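Local structure of penicillin-binding protein activator LpoA (Escherichia coli, 6DR3) at residues Q52-E55 and L56-L60. The protein regulates peptidoglycan synthesis as an outer-membrane lipoprotein essential for PBP1a function, stimulating PBP1a transpeptidase activity in vitro, and is represented here by its amino-terminal, TPR-like domain. Residues are numbered along the deposited sequence; the frame is centred on the assembly and turned at random.
Sequences QAVE and LFNQL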
loop_
_atom_site.group_PDB
_atom_site.type_symbol
_atom_site.label_atom_id
_atom_site.label_comp_id
_atom_site.label_asym_id
_atom_site.label_seq_id
_atom_site.Cartn_x
_atom_site.Cartn_y
_atom_site.Cartn_z
ATOM N N GLN A 52 4.534 -15.326 -17.077
ATOM C CA GLN A 52 5.099 -16.401 -16.269
ATOM C C GLN A 52 4.458 -16.464 -14.889
ATOM O O GLN A 52 4.305 -17.556 -14.330
ATOM C CB GLN A 52 6.616 -16.233 -16.152
ATOM C CG GLN A 52 7.365 -16.627 -17.418
ATOM C CD GLN A 52 8.865 -16.730 -17.212
ATOM O OE1 GLN A 52 9.452 -15.970 -16.445
ATOM N NE2 GLN A 52 9.490 -17.679 -17.899
ATOM N N ALA A 53 4.072 -15.316 -14.324
ATOM C CA ALA A 53 3.351 -15.331 -13.055
ATOM C C ALA A 53 2.041 -16.097 -13.189
ATOM O O ALA A 53 1.718 -16.952 -12.356
ATOM C CB ALA A 53 3.094 -13.901 -12.578
ATOM N N VAL A 54 1.273 -15.799 -14.240
ATOM C CA VAL A 54 0.014 -16.500 -14.483
ATOM C C VAL A 54 0.257 -17.998 -14.611
ATOM O O VAL A 54 -0.404 -18.811 -13.955
ATOM C CB VAL A 54 -0.677 -15.930 -15.737
ATOM C CG1 VAL A 54 -1.849 -16.811 -16.174
ATOM C CG2 VAL A 54 -1.155 -14.513 -15.478
ATOM N N GLU A 55 1.209 -18.388 -15.462
ATOM C CA GLU A 55 1.440 -19.807 -15.708
ATOM C C GLU A 55 1.852 -20.526 -14.430
ATOM O O GLU A 55 1.323 -21.596 -14.108
ATOM C CB GLU A 55 2.499 -19.987 -16.795
ATOM C CG GLU A 55 2.890 -21.437 -17.047
ATOM C CD GLU A 55 1.692 -22.320 -17.337
ATOM O OE1 GLU A 55 0.677 -21.796 -17.842
ATOM O OE2 GLU A 55 1.763 -23.535 -17.056
ATOM N N LEU A 56 2.799 -19.953 -13.685
ATOM C CA LEU A 56 3.227 -20.582 -12.440
ATOM C C LEU A 56 2.099 -20.600 -11.418
ATOM O O LEU A 56 2.000 -21.538 -10.619
ATOM C CB LEU A 56 4.450 -19.855 -11.880
ATOM C CG LEU A 56 5.282 -20.603 -10.835
ATOM C CD1 LEU A 56 5.813 -21.928 -11.383
ATOM C CD2 LEU A 56 6.436 -19.728 -10.363
ATOM N N PHE A 57 1.240 -19.578 -11.434
ATOM C CA PHE A 57 0.039 -19.591 -10.605
ATOM C C PHE A 57 -0.880 -20.744 -10.997
ATOM O O PHE A 57 -1.467 -21.404 -10.131
ATOM C CB PHE A 57 -0.676 -18.243 -10.734
ATOM C CG PHE A 57 -1.962 -18.141 -9.956
ATOM C CD1 PHE A 57 -3.141 -18.659 -10.466
ATOM C CD2 PHE A 57 -1.997 -17.496 -8.730
ATOM C CE1 PHE A 57 -4.326 -18.556 -9.756
ATOM C CE2 PHE A 57 -3.181 -17.386 -8.017
ATOM C CZ PHE A 57 -4.343 -17.916 -8.532
ATOM N N ASN A 58 -1.008 -21.009 -12.300
ATOM C CA ASN A 58 -1.854 -22.102 -12.768
ATOM C C ASN A 58 -1.254 -23.470 -12.474
ATOM O O ASN A 58 -1.977 -24.471 -12.525
ATOM C CB ASN A 58 -2.107 -21.971 -14.273
ATOM C CG ASN A 58 -2.953 -20.764 -14.622
ATOM O OD1 ASN A 58 -3.668 -20.228 -13.776
ATOM N ND2 ASN A 58 -2.879 -20.331 -15.876
ATOM N N GLN A 59 0.041 -23.540 -12.178
ATOM C CA GLN A 59 0.698 -24.800 -11.852
ATOM C C GLN A 59 0.761 -25.060 -10.350
ATOM O O GLN A 59 1.408 -26.024 -9.929
ATOM C CB GLN A 59 2.109 -24.828 -12.444
ATOM C CG GLN A 59 2.139 -24.872 -13.963
ATOM C CD GLN A 59 3.544 -25.008 -14.514
ATOM O OE1 GLN A 59 4.480 -25.344 -13.788
ATOM N NE2 GLN A 59 3.700 -24.745 -15.807
ATOM N N LEU A 60 0.114 -24.229 -9.540
ATOM C CA LEU A 60 0.087 -24.473 -8.106
ATOM C C LEU A 60 -0.700 -25.749 -7.809
ATOM O O LEU A 60 -1.748 -25.984 -8.416
ATOM C CB LEU A 60 -0.547 -23.294 -7.371
ATOM C CG LEU A 60 0.338 -22.062 -7.185
ATOM C CD1 LEU A 60 -0.484 -20.872 -6.709
ATOM C CD2 LEU A 60 1.459 -22.359 -6.201
#
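Glu55, in the last turn of helix 50-58, and Gln59, just past its end, are joined by a side-chain hydrogen bond at the surface of the TPR-like helical array. Gln59 NE2 donates a hydrogen bond to Glu55 OE2 over 2.6 Å, on the oxygen's anti lone pair, which faces away from OE1. The acceptor lies close to the amide plane of Gln59, whereas carboxylate and amide planes are turned 72° against each other. Glu55 holds CG anti to its own N (chi1 175°) and then bends at chi2, bringing the carboxylate round to Gln59, whose chain runs out extended beyond CG.

Main-chain i to i+4 bonds carry the helix through this turn: Leu56 N to Gln52 O, Phe57 N to Ala53 O, and Asn58 N to Val54 O at 2.8 Å. The series fades at Gln59, the first residue to leave helical geometry, where N reaches Glu55 O in a weak, bent bond (N-H...O 124°). The side-chain link thus spans the same two residues as the weakened backbone bond. Beyond it the pattern shortens to i to i+3, with Leu60 N bonded to Phe57 O, and Leu56 O accepts a bond from the side chain of Gln37.

Apolar contacts follow the sidedness of an amphipathic helix. Ala53 and Leu56 pack on helix 30-47, with Leu56 also meeting Leu22 and Met25 of helix 18-25, while Val54 and Phe57 rest on Ile79 of helix 66-82. Nearer the surface, Val54 and Asn58 run side by side in the same direction, CG1 of Val54 lying 3.7 Å from ND2 of Asn58. The other branch of that amide, Asn58 OD1, sits at the edge of the Phe57 ring, in its plane.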